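Local coordinates for protein phospholipase C-beta (PLC-beta) (Sepia officinalis, PDB 3QR0) that belongs to the multidomain phospholipase C-beta family, combining PH, EF-hand-like, TIM-barrel-type X and Y, and C2 domains, and binds a calcium ion, at residues K710-I722 against I731-P743. Sequence-based numbering, arbitrary orientation.
Sequences KVVLPDLAVVRII and IGHRVMPLDGIKP
V719 and I721 pair with M736 and R734 in the antiparallel hairpin of strands 718-725 and 730-737, the latter at the margin of one sheet of the C2 domain, and the contact illustrates how a two-faced strand pair serves different neighbours. Backbone bonds fix the register: M736 N reaches V719 O at 2.8 Å, almost collinear with the carbonyl bond, while V719 N approaches M736 O from above the carbonyl plane. I721 and R734 form the second hydrogen-bonded pair. Beyond the strand, L738 N donates to A717 O at 3.1 Å in a nearly straight bond, and a water that accepts from D739 N can also donate to A717 O.

One face is mostly apolar. V719 CG1, set between its own backbone N and carbonyl carbon (chi1 64°), lies against M736 CB and meets I741 CD1 at 3.7 Å, the two side chains crossing at about a right angle. M736 bends at its thioether, bringing CE to 3.8 Å from I721 CD1. R734 starts on this face, but its end leads away and NH1 bonds to P749 O. L738 splits its branches: CD2 packs on V719 CG1, whereas CD1 meets V711 CG1 tip to tip at 3.9 Å and also touches A717 CB. I652, I654 and I656 of strand 650-660 close over this layer.

The other face is partly polar. R720, extended from CG to NE, donates NE to H733 ND1 at 3.0 Å; ND1 lies near the guanidinium plane, the imidazole and guanidinium planes are 78° apart, and I722 CG1 sits over one guanidinium face. NH1 is held by Y676, and helix 605-613 packs here through C608. With its hydrophobic face turned to the opposing sheet, the hairpin forms one side of a C2 beta sandwich, 730-737 as edge strand and 718-725 bonded on to 669-676.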
ATOM      1  N   LYS A 710      23.277  11.936   8.436  1.00 31.76           N
ATOM      2  CA  LYS A 710      22.676  13.220   8.096  1.00 31.39           C
ATOM      3  C   LYS A 710      21.636  13.058   7.001  1.00 30.22           C
ATOM      4  O   LYS A 710      21.980  12.854   5.837  1.00 29.88           O
ATOM      5  CB  LYS A 710      23.744  14.213   7.639  1.00 32.32           C
ATOM      6  CG  LYS A 710      23.193  15.607   7.335  1.00 33.50           C
ATOM      7  CD  LYS A 710      24.299  16.586   6.958  1.00 36.07           C
ATOM      8  CE  LYS A 710      23.754  18.005   6.822  1.00 37.33           C
ATOM      9  NZ  LYS A 710      24.792  18.961   6.323  1.00 39.64           N
ATOM     10  N   VAL A 711      20.367  13.149   7.383  1.00 28.94           N
ATOM     11  CA  VAL A 711      19.278  13.179   6.419  1.00 27.80           C
ATOM     12  C   VAL A 711      18.906  14.640   6.181  1.00 27.80           C
ATOM     13  O   VAL A 711      18.274  15.274   7.030  1.00 27.32           O
ATOM     14  CB  VAL A 711      18.054  12.398   6.928  1.00 27.47           C
ATOM     15  CG1 VAL A 711      16.966  12.360   5.855  1.00 25.89           C
ATOM     16  CG2 VAL A 711      18.466  10.987   7.346  1.00 26.84           C
ATOM     17  N   VAL A 712      19.313  15.169   5.027  1.00 27.73           N
ATOM     18  CA  VAL A 712      19.079  16.571   4.684  1.00 27.99           C
ATOM     19  C   VAL A 712      17.598  16.966   4.657  1.00 27.72           C
ATOM     20  O   VAL A 712      17.234  18.013   5.188  1.00 28.39           O
ATOM     21  CB  VAL A 712      19.728  16.933   3.329  1.00 28.26           C
ATOM     22  CG1 VAL A 712      19.169  18.254   2.799  1.00 28.15           C
ATOM     23  CG2 VAL A 712      21.246  17.004   3.474  1.00 28.80           C
ATOM     24  N   LEU A 713      16.754  16.133   4.048  1.00 27.11           N
ATOM     25  CA  LEU A 713      15.326  16.445   3.902  1.00 26.73           C
ATOM     26  C   LEU A 713      14.452  15.271   4.349  1.00 25.85           C
ATOM     27  O   LEU A 713      13.954  14.500   3.523  1.00 25.41           O
ATOM     28  CB  LEU A 713      15.010  16.843   2.452  1.00 26.81           C
ATOM     29  CG  LEU A 713      14.090  18.056   2.279  1.00 27.32           C
ATOM     30  CD1 LEU A 713      12.788  17.887   3.038  1.00 26.61           C
ATOM     31  CD2 LEU A 713      14.803  19.331   2.707  1.00 28.37           C
ATOM     32  N   PRO A 714      14.256  15.132   5.668  1.00 25.69           N
ATOM     33  CA  PRO A 714      13.485  14.010   6.200  1.00 25.33           C
ATOM     34  C   PRO A 714      12.073  13.846   5.612  1.00 24.83           C
ATOM     35  O   PRO A 714      11.654  12.723   5.352  1.00 23.95           O
ATOM     36  CB  PRO A 714      13.411  14.321   7.696  1.00 25.45           C
ATOM     37  CG  PRO A 714      14.644  15.096   7.968  1.00 25.88           C
ATOM     38  CD  PRO A 714      14.843  15.946   6.747  1.00 26.11           C
ATOM     39  N   ASP A 715      11.356  14.945   5.389  1.00 25.06           N
ATOM     40  CA  ASP A 715       9.961  14.845   4.938  1.00 24.98           C
ATOM     41  C   ASP A 715       9.797  14.361   3.495  1.00 24.04           C
ATOM     42  O   ASP A 715       8.690  14.011   3.098  1.00 23.86           O
ATOM     43  CB  ASP A 715       9.212  16.167   5.149  1.00 25.76           C
ATOM     44  CG  ASP A 715       8.917  16.449   6.627  1.00 28.73           C
ATOM     45  OD1 ASP A 715       9.028  15.515   7.465  1.00 31.64           O
ATOM     46  OD2 ASP A 715       8.580  17.612   6.945  1.00 31.20           O
ATOM     47  N   LEU A 716      10.883  14.326   2.721  1.00 23.63           N
ATOM     48  CA  LEU A 716      10.867  13.710   1.388  1.00 23.19           C
ATOM     49  C   LEU A 716      11.365  12.252   1.397  1.00 22.99           C
ATOM     50  O   LEU A 716      11.393  11.598   0.351  1.00 22.89           O
ATOM     51  CB  LEU A 716      11.717  14.531   0.406  1.00 23.48           C
ATOM     52  CG  LEU A 716      11.146  15.876  -0.064  1.00 23.38           C
ATOM     53  CD1 LEU A 716      12.163  16.584  -0.945  1.00 23.40           C
ATOM     54  CD2 LEU A 716       9.829  15.699  -0.819  1.00 23.73           C
ATOM     55  N   ALA A 717      11.727  11.740   2.570  1.00 22.62           N
ATOM     56  CA  ALA A 717      12.415  10.458   2.670  1.00 22.41           C
ATOM     57  C   ALA A 717      11.589   9.378   3.350  1.00 22.02           C
ATOM     58  O   ALA A 717      10.713   9.663   4.177  1.00 22.17           O
ATOM     59  CB  ALA A 717      13.735  10.635   3.409  1.00 22.28           C
ATOM     60  N   VAL A 718      11.896   8.132   3.003  1.00 21.90           N
ATOM     61  CA  VAL A 718      11.383   6.975   3.711  1.00 21.76           C
ATOM     62  C   VAL A 718      12.536   6.048   4.056  1.00 22.51           C
ATOM     63  O   VAL A 718      13.538   5.993   3.332  1.00 23.39           O
ATOM     64  CB  VAL A 718      10.336   6.219   2.873  1.00 21.42           C
ATOM     65  CG1 VAL A 718       9.219   7.158   2.466  1.00 20.60           C
ATOM     66  CG2 VAL A 718      10.976   5.567   1.636  1.00 21.38           C
ATOM     67  N   VAL A 719      12.402   5.345   5.174  1.00 22.23           N
ATOM     68  CA  VAL A 719      13.299   4.258   5.521  1.00 22.36           C
ATOM     69  C   VAL A 719      12.545   2.960   5.280  1.00 22.24           C
ATOM     70  O   VAL A 719      11.315   2.894   5.463  1.00 21.66           O
ATOM     71  CB  VAL A 719      13.825   4.377   6.981  1.00 22.97           C
ATOM     72  CG1 VAL A 719      12.689   4.251   7.999  1.00 23.55           C
ATOM     73  CG2 VAL A 719      14.906   3.343   7.240  1.00 22.99           C
ATOM     74  N   ARG A 720      13.270   1.942   4.821  1.00 22.10           N
ATOM     75  CA  ARG A 720      12.654   0.696   4.418  1.00 21.99           C
ATOM     76  C   ARG A 720      13.424  -0.498   4.952  1.00 22.21           C
ATOM     77  O   ARG A 720      14.638  -0.585   4.766  1.00 22.21           O
ATOM     78  CB  ARG A 720      12.594   0.613   2.894  1.00 21.86           C
ATOM     79  CG  ARG A 720      11.853  -0.595   2.386  1.00 22.52           C
ATOM     80  CD  ARG A 720      11.674  -0.537   0.892  1.00 23.44           C
ATOM     81  NE  ARG A 720      11.119  -1.785   0.380  1.00 24.37           N
ATOM     82  CZ  ARG A 720      11.604  -2.485  -0.643  1.00 24.53           C
ATOM     83  NH1 ARG A 720      12.685  -2.088  -1.309  1.00 25.14           N
ATOM     84  NH2 ARG A 720      10.998  -3.605  -1.000  1.00 24.10           N
ATOM     85  N   ILE A 721      12.703  -1.413   5.598  1.00 22.10           N
ATOM     86  CA  ILE A 721      13.255  -2.692   6.048  1.00 22.74           C
ATOM     87  C   ILE A 721      12.854  -3.780   5.055  1.00 22.50           C
ATOM     88  O   ILE A 721      11.674  -3.915   4.738  1.00 22.23           O
ATOM     89  CB  ILE A 721      12.736  -3.057   7.461  1.00 22.90           C
ATOM     90  CG1 ILE A 721      13.319  -2.103   8.510  1.00 24.49           C
ATOM     91  CG2 ILE A 721      13.099  -4.499   7.823  1.00 23.45           C
ATOM     92  CD1 ILE A 721      12.780  -2.337   9.939  1.00 25.77           C
ATOM     93  N   ILE A 722      13.830  -4.540   4.559  1.00 22.89           N
ATOM     94  CA  ILE A 722      13.573  -5.642   3.632  1.00 22.74           C
ATOM     95  C   ILE A 722      14.153  -6.932   4.204  1.00 23.19           C
ATOM     96  O   ILE A 722      15.324  -6.983   4.570  1.00 23.32           O
ATOM     97  CB  ILE A 722      14.186  -5.397   2.226  1.00 22.73           C
ATOM     98  CG1 ILE A 722      13.812  -4.014   1.677  1.00 22.33           C
ATOM     99  CG2 ILE A 722      13.711  -6.483   1.256  1.00 23.08           C
ATOM    100  CD1 ILE A 722      14.800  -2.912   2.015  1.00 23.56           C
ATOM    101  N   ILE A 731      11.075 -11.961   1.271  1.00 25.16           N
ATOM    102  CA  ILE A 731      10.130 -12.474   2.263  1.00 24.27           C
ATOM    103  C   ILE A 731       9.084 -11.410   2.572  1.00 23.09           C
ATOM    104  O   ILE A 731       7.882 -11.638   2.413  1.00 22.08           O
ATOM    105  CB  ILE A 731      10.836 -12.893   3.565  1.00 24.70           C
ATOM    106  CG1 ILE A 731      11.734 -14.105   3.317  1.00 25.48           C
ATOM    107  CG2 ILE A 731       9.815 -13.201   4.651  1.00 24.58           C
ATOM    108  CD1 ILE A 731      12.663 -14.401   4.466  1.00 26.80           C
ATOM    109  N   GLY A 732       9.549 -10.252   3.024  1.00 22.24           N
ATOM    110  CA  GLY A 732       8.662  -9.147   3.353  1.00 21.48           C
ATOM    111  C   GLY A 732       9.415  -7.850   3.548  1.00 21.25           C
ATOM    112  O   GLY A 732      10.649  -7.832   3.600  1.00 21.09           O
ATOM    113  N   HIS A 733       8.669  -6.757   3.642  1.00 20.74           N
ATOM    114  CA  HIS A 733       9.259  -5.449   3.834  1.00 20.85           C
ATOM    115  C   HIS A 733       8.325  -4.538   4.619  1.00 20.83           C
ATOM    116  O   HIS A 733       7.180  -4.894   4.914  1.00 19.82           O
ATOM    117  CB  HIS A 733       9.600  -4.821   2.474  1.00 21.17           C
ATOM    118  CG  HIS A 733       8.434  -4.171   1.800  1.00 21.05           C
ATOM    119  ND1 HIS A 733       8.473  -2.875   1.338  1.00 22.37           N
ATOM    120  CD2 HIS A 733       7.186  -4.628   1.537  1.00 21.13           C
ATOM    121  CE1 HIS A 733       7.298  -2.560   0.817  1.00 22.51           C
ATOM    122  NE2 HIS A 733       6.500  -3.609   0.921  1.00 21.44           N
ATOM    123  N   ARG A 734       8.827  -3.359   4.957  1.00 21.15           N
ATOM    124  CA  ARG A 734       8.008  -2.315   5.560  1.00 21.59           C
ATOM    125  C   ARG A 734       8.605  -0.946   5.251  1.00 22.02           C
ATOM    126  O   ARG A 734       9.789  -0.721   5.489  1.00 22.13           O
ATOM    127  CB  ARG A 734       7.895  -2.525   7.072  1.00 21.65           C
ATOM    128  CG  ARG A 734       6.876  -1.623   7.765  1.00 22.78           C
ATOM    129  CD  ARG A 734       5.451  -1.934   7.338  1.00 23.40           C
ATOM    130  NE  ARG A 734       4.499  -1.037   7.995  1.00 24.40           N
ATOM    131  CZ  ARG A 734       3.833  -1.308   9.116  1.00 26.57           C
ATOM    132  NH1 ARG A 734       3.968  -2.480   9.737  1.00 26.41           N
ATOM    133  NH2 ARG A 734       3.007  -0.395   9.614  1.00 27.60           N
ATOM    134  N   VAL A 735       7.775  -0.047   4.716  1.00 22.34           N
ATOM    135  CA  VAL A 735       8.177   1.318   4.407  1.00 22.73           C
ATOM    136  C   VAL A 735       7.690   2.240   5.525  1.00 23.58           C
ATOM    137  O   VAL A 735       6.515   2.209   5.894  1.00 23.04           O
ATOM    138  CB  VAL A 735       7.595   1.772   3.047  1.00 22.91           C
ATOM    139  CG1 VAL A 735       7.863   3.251   2.796  1.00 22.56           C
ATOM    140  CG2 VAL A 735       8.185   0.939   1.914  1.00 22.44           C
ATOM    141  N   MET A 736       8.605   3.041   6.066  1.00 24.14           N
ATOM    142  CA  MET A 736       8.307   3.955   7.156  1.00 24.99           C
ATOM    143  C   MET A 736       8.735   5.373   6.760  1.00 24.73           C
ATOM    144  O   MET A 736       9.916   5.698   6.810  1.00 24.68           O
ATOM    145  CB  MET A 736       9.049   3.514   8.417  1.00 25.88           C
ATOM    146  CG  MET A 736       8.538   2.203   9.005  1.00 28.31           C
ATOM    147  SD  MET A 736       9.573   1.614  10.361  1.00 34.71           S
ATOM    148  CE  MET A 736      10.994   1.019   9.451  1.00 33.53           C
ATOM    149  N   PRO A 737       7.777   6.217   6.342  1.00 24.67           N
ATOM    150  CA  PRO A 737       8.115   7.609   6.027  1.00 24.86           C
ATOM    151  C   PRO A 737       8.679   8.316   7.254  1.00 25.49           C
ATOM    152  O   PRO A 737       8.188   8.090   8.358  1.00 25.30           O
ATOM    153  CB  PRO A 737       6.765   8.210   5.624  1.00 24.69           C
ATOM    154  CG  PRO A 737       5.941   7.040   5.208  1.00 24.17           C
ATOM    155  CD  PRO A 737       6.346   5.946   6.129  1.00 24.36           C
ATOM    156  N   LEU A 738       9.707   9.143   7.071  1.00 26.12           N
ATOM    157  CA  LEU A 738      10.349   9.822   8.202  1.00 27.06           C
ATOM    158  C   LEU A 738       9.463  10.922   8.776  1.00 27.82           C
ATOM    159  O   LEU A 738       9.630  11.305   9.930  1.00 27.86           O
ATOM    160  CB  LEU A 738      11.707  10.405   7.819  1.00 27.12           C
ATOM    161  CG  LEU A 738      12.773   9.460   7.263  1.00 27.75           C
ATOM    162  CD1 LEU A 738      14.129  10.158   7.298  1.00 27.43           C
ATOM    163  CD2 LEU A 738      12.818   8.134   8.017  1.00 27.42           C
ATOM    164  N   ASP A 739       8.541  11.433   7.962  1.00 28.53           N
ATOM    165  CA  ASP A 739       7.475  12.307   8.450  1.00 29.68           C
ATOM    166  C   ASP A 739       6.573  11.470   9.363  1.00 29.47           C
ATOM    167  O   ASP A 739       5.799  10.645   8.892  1.00 29.93           O
ATOM    168  CB  ASP A 739       6.684  12.883   7.264  1.00 29.79           C
ATOM    169  CG  ASP A 739       5.557  13.827   7.688  1.00 32.44           C
ATOM    170  OD1 ASP A 739       4.700  14.136   6.825  1.00 35.41           O
ATOM    171  OD2 ASP A 739       5.515  14.261   8.862  1.00 34.98           O
ATOM    172  N   GLY A 740       6.710  11.666  10.669  1.00 29.46           N
ATOM    173  CA  GLY A 740       5.885  10.956  11.649  1.00 28.96           C
ATOM    174  C   GLY A 740       6.427   9.622  12.138  1.00 28.38           C
ATOM    175  O   GLY A 740       5.756   8.938  12.913  1.00 28.38           O
ATOM    176  N   ILE A 741       7.634   9.240  11.718  1.00 27.71           N
ATOM    177  CA  ILE A 741       8.223   7.988  12.193  1.00 27.30           C
ATOM    178  C   ILE A 741       8.316   7.997  13.726  1.00 27.25           C
ATOM    179  O   ILE A 741       8.597   9.032  14.343  1.00 27.48           O
ATOM    180  CB  ILE A 741       9.615   7.690  11.562  1.00 27.60           C
ATOM    181  CG1 ILE A 741      10.017   6.229  11.826  1.00 27.39           C
ATOM    182  CG2 ILE A 741      10.672   8.661  12.082  1.00 27.55           C
ATOM    183  CD1 ILE A 741      11.232   5.771  11.051  1.00 27.55           C
ATOM    184  N   LYS A 742       8.052   6.843  14.329  1.00 26.73           N
ATOM    185  CA  LYS A 742       8.072   6.700  15.776  1.00 26.77           C
ATOM    186  C   LYS A 742       9.322   5.941  16.181  1.00 26.55           C
ATOM    187  O   LYS A 742       9.528   4.817  15.725  1.00 27.13           O
ATOM    188  CB  LYS A 742       6.863   5.909  16.247  1.00 26.78           C
ATOM    189  CG  LYS A 742       5.520   6.548  16.005  1.00 26.84           C
ATOM    190  CD  LYS A 742       4.493   5.741  16.759  1.00 28.00           C
ATOM    191  CE  LYS A 742       3.085   6.131  16.465  1.00 28.30           C
ATOM    192  NZ  LYS A 742       2.202   5.254  17.254  1.00 28.51           N
ATOM    193  N   PRO A 743      10.157   6.535  17.049  1.00 26.20           N
ATOM    194  CA  PRO A 743      11.411   5.893  17.427  1.00 25.86           C
ATOM    195  C   PRO A 743      11.254   4.848  18.535  1.00 25.39           C
ATOM    196  O   PRO A 743      10.137   4.560  18.977  1.00 25.19           O
ATOM    197  CB  PRO A 743      12.253   7.068  17.920  1.00 26.40           C
ATOM    198  CG  PRO A 743      11.257   7.984  18.526  1.00 26.62           C
ATOM    199  CD  PRO A 743      10.005   7.852  17.700  1.00 26.40           C
TER
HETATM  200  O   HOH W   1       8.692  11.315   4.926  1.00 29.36           O